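Local coordinates for amidohydrolase (Pseudomonas aeruginosa, PDB 2I5G), which probably hydrolyses dipeptides as a metal-dependent enzyme of the membrane dipeptidase (M19) family, at residues A[208-213]-A[230-235]; A[224-229]-A[294-299]; A[242-247]-A[308-313]. The protein carries 2 engineered substitutions. All coordinates share one frame; numbering follows the deposited sequence.

Contact 1. Residues A[208-213]-A[230-235]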
loop_
_atom_site.group_PDB
_atom_site.type_symbol
_atom_site.label_atom_id
_atom_site.label_comp_id
_atom_site.label_asym_id
_atom_site.label_seq_id
_atom_site.Cartn_x
_atom_site.Cartn_y
_atom_site.Cartn_z
ATOM N N VAL A 208 -24.676 6.786 8.535
ATOM C CA VAL A 208 -23.898 6.413 9.714
ATOM C C VAL A 208 -24.528 5.296 10.533
ATOM O O VAL A 208 -25.618 5.455 11.077
ATOM C CB VAL A 208 -23.703 7.607 10.667
ATOM C CG1 VAL A 208 -23.010 7.135 11.951
ATOM C CG2 VAL A 208 -22.903 8.707 9.974
ATOM N N GLY A 209 -23.830 4.168 10.619
ATOM C CA GLY A 209 -24.316 3.052 11.410
ATOM C C GLY A 209 -23.614 3.100 12.762
ATOM O O GLY A 209 -22.382 3.028 12.829
ATOM N N VAL A 210 -24.385 3.240 13.838
ATOM C CA VAL A 210 -23.817 3.308 15.181
ATOM C C VAL A 210 -23.506 1.912 15.694
ATOM O O VAL A 210 -24.327 1.003 15.577
ATOM C CB VAL A 210 -24.779 3.998 16.162
ATOM C CG1 VAL A 210 -24.098 4.208 17.493
ATOM C CG2 VAL A 210 -25.235 5.325 15.591
ATOM N N THR A 211 -22.313 1.752 16.260
ATOM C CA THR A 211 -21.866 0.466 16.787
ATOM C C THR A 211 -21.965 0.405 18.310
ATOM O O THR A 211 -22.292 1.398 18.960
ATOM C CB THR A 211 -20.406 0.180 16.377
ATOM O OG1 THR A 211 -20.076 -1.173 16.709
ATOM C CG2 THR A 211 -19.448 1.125 17.104
HETATM N N MSE A 212 -21.662 -0.763 18.871
HETATM C CA MSE A 212 -21.731 -0.973 20.316
HETATM C C MSE A 212 -20.485 -1.638 20.906
HETATM O O MSE A 212 -20.539 -2.213 21.992
HETATM C CB MSE A 212 -22.950 -1.829 20.650
HETATM C CG MSE A 212 -22.967 -3.152 19.911
HETATM SE SE MSE A 212 -24.334 -4.360 20.528
HETATM C CE MSE A 212 -25.701 -3.962 19.235
ATOM N N PHE A 213 -19.362 -1.553 20.202
ATOM C CA PHE A 213 -18.137 -2.171 20.690
ATOM C C PHE A 213 -17.684 -1.586 22.024
ATOM O O PHE A 213 -17.354 -0.403 22.116
ATOM C CB PHE A 213 -17.023 -2.025 19.663
ATOM C CG PHE A 213 -15.980 -3.083 19.772
ATOM C CD1 PHE A 213 -16.311 -4.416 19.553
ATOM C CD2 PHE A 213 -14.672 -2.758 20.102
ATOM C CE1 PHE A 213 -15.350 -5.415 19.664
ATOM C CE2 PHE A 213 -13.702 -3.748 20.216
ATOM C CZ PHE A 213 -14.038 -5.079 19.997
ATOM N N GLU A 230 -28.406 5.564 23.962
ATOM C CA GLU A 230 -27.925 6.908 24.260
ATOM C C GLU A 230 -27.012 7.401 23.144
ATOM O O GLU A 230 -27.153 8.523 22.653
ATOM C CB GLU A 230 -27.159 6.909 25.585
ATOM C CG GLU A 230 -26.424 8.207 25.888
ATOM C CD GLU A 230 -25.673 8.168 27.213
ATOM O OE1 GLU A 230 -24.917 9.125 27.502
ATOM O OE2 GLU A 230 -25.836 7.185 27.970
ATOM N N ALA A 231 -26.071 6.553 22.744
ATOM C CA ALA A 231 -25.141 6.918 21.688
ATOM C C ALA A 231 -25.876 7.043 20.357
ATOM O O ALA A 231 -25.562 7.912 19.549
ATOM C CB ALA A 231 -24.020 5.881 21.589
ATOM N N ILE A 232 -26.862 6.181 20.135
ATOM C CA ILE A 232 -27.629 6.217 18.897
ATOM C C ILE A 232 -28.457 7.489 18.805
ATOM O O ILE A 232 -28.718 7.995 17.709
ATOM C CB ILE A 232 -28.549 4.978 18.775
ATOM C CG1 ILE A 232 -27.689 3.734 18.536
ATOM C CG2 ILE A 232 -29.548 5.158 17.633
ATOM C CD1 ILE A 232 -28.460 2.475 18.426
ATOM N N GLU A 233 -28.864 8.015 19.952
ATOM C CA GLU A 233 -29.653 9.237 19.973
ATOM C C GLU A 233 -28.736 10.453 19.820
ATOM O O GLU A 233 -29.116 11.449 19.204
ATOM C CB GLU A 233 -30.461 9.299 21.269
ATOM C CG GLU A 233 -31.382 8.089 21.424
ATOM C CD GLU A 233 -32.000 7.951 22.813
ATOM O OE1 GLU A 233 -31.273 8.099 23.819
ATOM O OE2 GLU A 233 -33.217 7.671 22.895
ATOM N N TYR A 234 -27.525 10.356 20.366
ATOM C CA TYR A 234 -26.550 11.437 20.275
ATOM C C TYR A 234 -26.228 11.652 18.804
ATOM O O TYR A 234 -26.199 12.781 18.323
ATOM C CB TYR A 234 -25.264 11.065 21.024
ATOM C CG TYR A 234 -24.159 12.104 20.974
ATOM C CD1 TYR A 234 -24.078 13.120 21.921
ATOM C CD2 TYR A 234 -23.189 12.067 19.975
ATOM C CE1 TYR A 234 -23.052 14.081 21.877
ATOM C CE2 TYR A 234 -22.163 13.017 19.920
ATOM C CZ TYR A 234 -22.098 14.022 20.874
ATOM O OH TYR A 234 -21.070 14.949 20.824
ATOM N N VAL A 235 -25.995 10.553 18.090
ATOM C CA VAL A 235 -25.655 10.614 16.671
ATOM C C VAL A 235 -26.819 11.108 15.837
ATOM O O VAL A 235 -26.638 11.913 14.927
ATOM C CB VAL A 235 -25.202 9.220 16.125
ATOM C CG1 VAL A 235 -25.052 9.269 14.607
ATOM C CG2 VAL A 235 -23.878 8.817 16.754
#
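Val210 meets Ile232 and Val235 with its branch carbon and both methyls. Every interaction across this contact is apolar, and no hydrogen bond joins the two segments. The methyls of Val210 divide the helix surface between them. CG1 stands anti to the backbone N (chi1 -173°) and packs 3.8 Å from Ile232 CG1. The same methyl has a looser neighbour in Ala231, whose CB is 4.4 Å from Val210 CG1. The branch carbon also takes part, with Val210 CB 3.8 Å from Ile232 CG1. The two side chains pass each other at a slant. The other methyl meets Val235 tip to tip, at 3.9 Å from Val210 CG2 to Val235 CG2. A second valine pair lies two residues back on the strand, where Val208 CG1 is 4.0 Å from Val235 CG1. Val235 spans two strand side chains: its CG1 lies near both valines, its CG2 near Val210. Val208 and Val210 both point toward the helix, as alternate residues of a strand do, with Gly209 between them.

The backbones run nearly antiparallel, with 160° between the axes of 208-210 and 230-235. This is the first half of a beta-alpha-beta unit made by strand 207-210, helix 225-239 and strand 244-246. Such units are the repeating element of a TIM barrel, the fold class of this family. Strand 207-210 lies between strands 177-181 and 244-246 in a parallel sheet. Helix 225-239 spans two of these strands, since Ile232 also touches Ile244 and Ile246, while Val239 extends the packing along Val208.

Contact 2. Residues A[224-229]-A[294-299]. Engineered in segment 294-299: Lys299 (natural residue Glu).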
loop_
_atom_site.group_PDB
_atom_site.type_symbol
_atom_site.label_atom_id
_atom_site.label_comp_id
_atom_site.label_asym_id
_atom_site.label_seq_id
_atom_site.Cartn_x
_atom_site.Cartn_y
_atom_site.Cartn_z
ATOM N N THR A 224 -24.708 -0.689 29.131
ATOM C CA THR A 224 -25.936 -1.462 29.045
ATOM C C THR A 224 -26.636 -1.136 27.733
ATOM O O THR A 224 -26.251 -0.209 27.017
ATOM C CB THR A 224 -26.892 -1.136 30.203
ATOM O OG1 THR A 224 -27.413 0.189 30.041
ATOM C CG2 THR A 224 -26.156 -1.220 31.529
ATOM N N ILE A 225 -27.673 -1.904 27.427
ATOM C CA ILE A 225 -28.430 -1.720 26.204
ATOM C C ILE A 225 -28.831 -0.247 26.070
ATOM O O ILE A 225 -28.843 0.305 24.971
ATOM C CB ILE A 225 -29.662 -2.694 26.207
ATOM C CG1 ILE A 225 -29.908 -3.243 24.800
ATOM C CG2 ILE A 225 -30.894 -2.013 26.772
ATOM C CD1 ILE A 225 -30.325 -2.225 23.798
ATOM N N ASP A 226 -29.118 0.394 27.200
ATOM C CA ASP A 226 -29.513 1.808 27.233
ATOM C C ASP A 226 -28.389 2.765 26.858
ATOM O O ASP A 226 -28.632 3.796 26.237
ATOM C CB ASP A 226 -30.025 2.182 28.623
ATOM C CG ASP A 226 -31.411 1.648 28.895
ATOM O OD1 ASP A 226 -32.374 2.193 28.318
ATOM O OD2 ASP A 226 -31.535 0.682 29.678
ATOM N N ASP A 227 -27.164 2.436 27.250
ATOM C CA ASP A 227 -26.020 3.279 26.932
ATOM C C ASP A 227 -25.808 3.293 25.427
ATOM O O ASP A 227 -25.228 4.226 24.875
ATOM C CB ASP A 227 -24.765 2.756 27.632
ATOM C CG ASP A 227 -24.814 2.955 29.134
ATOM O OD1 ASP A 227 -24.830 4.123 29.580
ATOM O OD2 ASP A 227 -24.840 1.946 29.869
ATOM N N TYR A 228 -26.288 2.247 24.769
ATOM C CA TYR A 228 -26.174 2.124 23.323
ATOM C C TYR A 228 -27.213 3.048 22.683
ATOM O O TYR A 228 -26.897 3.819 21.778
ATOM C CB TYR A 228 -26.402 0.663 22.927
ATOM C CG TYR A 228 -26.253 0.343 21.458
ATOM C CD1 TYR A 228 -25.312 1.004 20.665
ATOM C CD2 TYR A 228 -27.004 -0.682 20.876
ATOM C CE1 TYR A 228 -25.116 0.646 19.330
ATOM C CE2 TYR A 228 -26.815 -1.048 19.547
ATOM C CZ TYR A 228 -25.867 -0.384 18.780
ATOM O OH TYR A 228 -25.648 -0.778 17.479
ATOM N N ALA A 229 -28.448 2.979 23.166
ATOM C CA ALA A 229 -29.501 3.842 22.646
ATOM C C ALA A 229 -29.063 5.290 22.839
ATOM O O ALA A 229 -29.312 6.141 21.992
ATOM C CB ALA A 229 -30.801 3.592 23.391
ATOM N N THR A 294 -35.134 -2.728 19.669
ATOM C CA THR A 294 -36.348 -2.124 19.141
ATOM C C THR A 294 -37.194 -1.713 20.336
ATOM O O THR A 294 -37.700 -0.595 20.403
ATOM C CB THR A 294 -37.134 -3.126 18.268
ATOM O OG1 THR A 294 -36.387 -3.399 17.075
ATOM C CG2 THR A 294 -38.497 -2.565 17.886
ATOM N N GLU A 295 -37.333 -2.630 21.285
ATOM C CA GLU A 295 -38.105 -2.374 22.490
ATOM C C GLU A 295 -37.512 -1.211 23.283
ATOM O O GLU A 295 -38.244 -0.344 23.761
ATOM C CB GLU A 295 -38.145 -3.637 23.357
ATOM C CG GLU A 295 -38.667 -3.416 24.773
ATOM C CD GLU A 295 -38.804 -4.712 25.562
ATOM O OE1 GLU A 295 -37.924 -5.593 25.430
ATOM O OE2 GLU A 295 -39.787 -4.843 26.328
ATOM N N THR A 296 -36.189 -1.187 23.418
ATOM C CA THR A 296 -35.525 -0.122 24.163
ATOM C C THR A 296 -35.742 1.241 23.521
ATOM O O THR A 296 -36.397 2.104 24.100
ATOM C CB THR A 296 -34.008 -0.396 24.312
ATOM O OG1 THR A 296 -33.809 -1.522 25.178
ATOM C CG2 THR A 296 -33.299 0.813 24.907
ATOM N N LEU A 297 -35.194 1.441 22.331
ATOM C CA LEU A 297 -35.368 2.710 21.634
ATOM C C LEU A 297 -36.833 3.140 21.701
ATOM O O LEU A 297 -37.155 4.322 21.879
ATOM C CB LEU A 297 -34.939 2.565 20.172
ATOM C CG LEU A 297 -33.432 2.516 19.916
ATOM C CD1 LEU A 297 -33.173 1.964 18.527
ATOM C CD2 LEU A 297 -32.844 3.903 20.056
ATOM N N LEU A 298 -37.713 2.155 21.577
ATOM C CA LEU A 298 -39.151 2.381 21.602
ATOM C C LEU A 298 -39.626 2.915 22.954
ATOM O O LEU A 298 -40.294 3.948 23.028
ATOM C CB LEU A 298 -39.856 1.070 21.267
ATOM C CG LEU A 298 -41.292 1.098 20.758
ATOM C CD1 LEU A 298 -41.416 2.039 19.572
ATOM C CD2 LEU A 298 -41.683 -0.320 20.357
ATOM N N LYS A 299 -39.269 2.214 24.025
ATOM C CA LYS A 299 -39.677 2.624 25.362
ATOM C C LYS A 299 -38.836 3.806 25.824
ATOM O O LYS A 299 -38.878 4.200 26.987
ATOM C CB LYS A 299 -39.538 1.454 26.345
ATOM C CG LYS A 299 -38.108 1.006 26.620
ATOM C CD LYS A 299 -37.557 1.626 27.903
ATOM C CE LYS A 299 -36.114 1.191 28.172
ATOM N NZ LYS A 299 -35.948 -0.281 28.355
#
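Thr296 inserts its side chain among Ile225, Asp226 and Ala229, and its two branches meet different neighbours. The hydroxyl branch meets Ile225 tip to tip, with Ile225 CG2 3.4 Å from Thr296 OG1. OG1 itself is hydrogen-bonded to Asn292 O, one turn back on its own helix. The hydroxyl lies beside the backbone N (chi1 -68°), which leaves the methyl CG2 of Thr296 anti to that N, 4.0 Å from Ala229 CB. Ala229 CB is also 3.9 Å from Leu297 CD2. No hydrogen bond crosses between the segments.

On the more open side, Asp226 OD1 is 3.8 Å from Thr296 CG2. Lys299, an engineered residue, brings its NZ to 4.3 Å from Asp226 OD1, beyond a salt bridge. Asp226 OD1 makes a salt bridge to Arg300 NE.

Further out, Thr224 and Asp227 form a capping box at the start of helix 225-239. Asp227 OD2 accepts from Thr224 N at 2.7 Å through its anti lone pair, and from the Thr224 hydroxyl above the carboxylate plane.

The helix segments cross at -62°. Leu293 of helix 291-299 adds to the packing on Ile225, and helix 304-323 touches helix 291-299 through Thr294 and Leu298.

Contact 3. Residues A[242-247]-A[308-313]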
loop_
_atom_site.group_PDB
_atom_site.type_symbol
_atom_site.label_atom_id
_atom_site.label_comp_id
_atom_site.label_asym_id
_atom_site.label_seq_id
_atom_site.Cartn_x
_atom_site.Cartn_y
_atom_site.Cartn_z
ATOM N N ASP A 242 -32.725 10.355 8.868
ATOM C CA ASP A 242 -32.640 9.683 7.578
ATOM C C ASP A 242 -31.256 9.128 7.242
ATOM O O ASP A 242 -31.109 8.366 6.288
ATOM C CB ASP A 242 -33.109 10.625 6.472
ATOM C CG ASP A 242 -34.623 10.781 6.438
ATOM O OD1 ASP A 242 -35.109 11.679 5.717
ATOM O OD2 ASP A 242 -35.326 10.001 7.119
ATOM N N ALA A 243 -30.250 9.486 8.035
ATOM C CA ALA A 243 -28.892 9.017 7.782
ATOM C C ALA A 243 -28.279 8.191 8.921
ATOM O O ALA A 243 -27.054 8.128 9.058
ATOM C CB ALA A 243 -28.003 10.204 7.478
ATOM N N ILE A 244 -29.124 7.549 9.724
ATOM C CA ILE A 244 -28.641 6.757 10.848
ATOM C C ILE A 244 -29.148 5.314 10.812
ATOM O O ILE A 244 -30.270 5.051 10.394
ATOM C CB ILE A 244 -29.054 7.409 12.184
ATOM C CG1 ILE A 244 -28.372 6.703 13.346
ATOM C CG2 ILE A 244 -30.567 7.340 12.356
ATOM C CD1 ILE A 244 -28.742 7.273 14.690
ATOM N N GLY A 245 -28.309 4.386 11.257
ATOM C CA GLY A 245 -28.680 2.983 11.267
ATOM C C GLY A 245 -27.861 2.189 12.270
ATOM O O GLY A 245 -27.084 2.756 13.043
ATOM N N ILE A 246 -28.026 0.869 12.248
ATOM C CA ILE A 246 -27.306 -0.006 13.163
ATOM C C ILE A 246 -26.121 -0.727 12.528
ATOM O O ILE A 246 -26.188 -1.155 11.377
ATOM C CB ILE A 246 -28.261 -1.059 13.765
ATOM C CG1 ILE A 246 -29.257 -0.367 14.688
ATOM C CG2 ILE A 246 -27.481 -2.120 14.537
ATOM C CD1 ILE A 246 -28.603 0.437 15.803
ATOM N N GLY A 247 -25.043 -0.841 13.303
ATOM C CA GLY A 247 -23.828 -1.533 12.886
ATOM C C GLY A 247 -23.192 -2.113 14.149
ATOM O O GLY A 247 -22.120 -1.683 14.579
ATOM N N ARG A 308 -38.496 2.265 12.843
ATOM C CA ARG A 308 -38.416 1.462 11.623
ATOM C C ARG A 308 -37.151 1.896 10.889
ATOM O O ARG A 308 -36.403 1.071 10.357
ATOM C CB ARG A 308 -39.607 1.724 10.695
ATOM C CG ARG A 308 -40.941 1.998 11.365
ATOM C CD ARG A 308 -41.738 0.743 11.669
ATOM N NE ARG A 308 -41.889 -0.118 10.502
ATOM C CZ ARG A 308 -42.792 -1.089 10.401
ATOM N NH1 ARG A 308 -43.643 -1.324 11.391
ATOM N NH2 ARG A 308 -42.826 -1.848 9.314
ATOM N N LYS A 309 -36.929 3.207 10.864
ATOM C CA LYS A 309 -35.773 3.795 10.193
ATOM C C LYS A 309 -34.470 3.230 10.727
ATOM O O LYS A 309 -33.753 2.521 10.025
ATOM C CB LYS A 309 -35.739 5.311 10.395
ATOM C CG LYS A 309 -37.027 6.038 10.098
ATOM C CD LYS A 309 -37.395 5.922 8.643
ATOM C CE LYS A 309 -38.286 7.080 8.244
ATOM N NZ LYS A 309 -37.631 8.386 8.551
ATOM N N VAL A 310 -34.176 3.560 11.979
ATOM C CA VAL A 310 -32.948 3.133 12.623
ATOM C C VAL A 310 -32.722 1.631 12.599
ATOM O O VAL A 310 -31.582 1.183 12.530
ATOM C CB VAL A 310 -32.895 3.621 14.082
ATOM C CG1 VAL A 310 -31.566 3.239 14.705
ATOM C CG2 VAL A 310 -33.084 5.130 14.130
HETATM N N MSE A 311 -33.788 0.845 12.640
HETATM C CA MSE A 311 -33.601 -0.599 12.640
HETATM C C MSE A 311 -33.287 -1.206 11.278
HETATM O O MSE A 311 -32.766 -2.323 11.210
HETATM C CB MSE A 311 -34.812 -1.305 13.269
HETATM C CG MSE A 311 -34.980 -1.037 14.764
HETATM SE SE MSE A 311 -33.344 -1.274 15.804
HETATM C CE MSE A 311 -33.129 -3.187 15.639
ATOM N N GLY A 312 -33.580 -0.486 10.195
ATOM C CA GLY A 312 -33.287 -1.044 8.887
ATOM C C GLY A 312 -33.692 -0.259 7.655
ATOM O O GLY A 312 -32.913 -0.163 6.705
ATOM N N GLU A 313 -34.899 0.295 7.647
ATOM C CA GLU A 313 -35.366 1.058 6.492
ATOM C C GLU A 313 -34.324 2.014 5.924
ATOM O O GLU A 313 -34.156 2.093 4.711
ATOM C CB GLU A 313 -36.635 1.835 6.844
ATOM C CG GLU A 313 -37.842 0.947 7.090
ATOM C CD GLU A 313 -39.141 1.729 7.177
ATOM O OE1 GLU A 313 -40.214 1.089 7.278
ATOM O OE2 GLU A 313 -39.088 2.981 7.144
HETATM O O HOH W 1 -30.073 -1.024 11.089
#
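Val310 fits its two methyls against Ile244 and Ile246. Its CG2 lies 3.8 Å from Ile244 CG2, and the two side chains pass each other at a slant. In Ile244, chi1 of -171° sends CG1 anti to the backbone N and leaves CG2 as the methyl that meets Val310. Val310 CG1 is less close to the second isoleucine, 4.2 Å from Ile246 CD1. Ile246 also packs on the helix backbone, where its CG1 is 3.5 Å from Val310 O. The selenium of Met311, a selenomethionine, makes a loose contact with Ile246, SE to CG1 4.3 Å. Between the two isoleucines is Gly245, whose CA approaches Val310 O to 3.6 Å. The strand and helix axes come within 5.8 Å of each other here.

Strand 244-246 is the last strand of the TIM barrel. Its Ile246 backbone is hydrogen-bonded to Gly15 of the first strand, which closes the barrel, and helix 304-323 packs on its outer side. The helix widens to a pi-type turn at 309-313, where Glu313 N bonds to Arg308 O.

The polar contacts begin with a water. It accepts from Ile246 N and can donate to Val310 O, linking strand and helix backbones. Trp315 NE1 and Asn314 ND2, later in the helix, bond to Ile246 O and Ile244 O. At the exposed end, Lys309 NZ makes a salt bridge to Asp242 OD2 at 3.2 Å, meeting that oxygen nearly along its C-O bond. Glu241 is a second carboxylate partner of Lys309 NZ.

Contacts 1 and 3 lie about 10 Å apart between centres and reach neighbouring strands of one parallel sheet, 207-210 and 244-246. Backbone pairs such as Val210 N to Gly245 O, a probable hydrogen bond, join them. Contacts 1 and 2 share helix 225-239 and lie about 11 Å apart. Tyr228 connects them, its OH probably hydrogen-bonded to Val210 O. Contact 2 is about 14 Å from contact 3, and Leu297 and Met311 touch between them. Along the chain, contact 1 closes before contact 3 opens, while contact 2 alternates with both. Together they join the closing beta-alpha-beta unit of the barrel to the C-terminal helices 291-299 and 304-323.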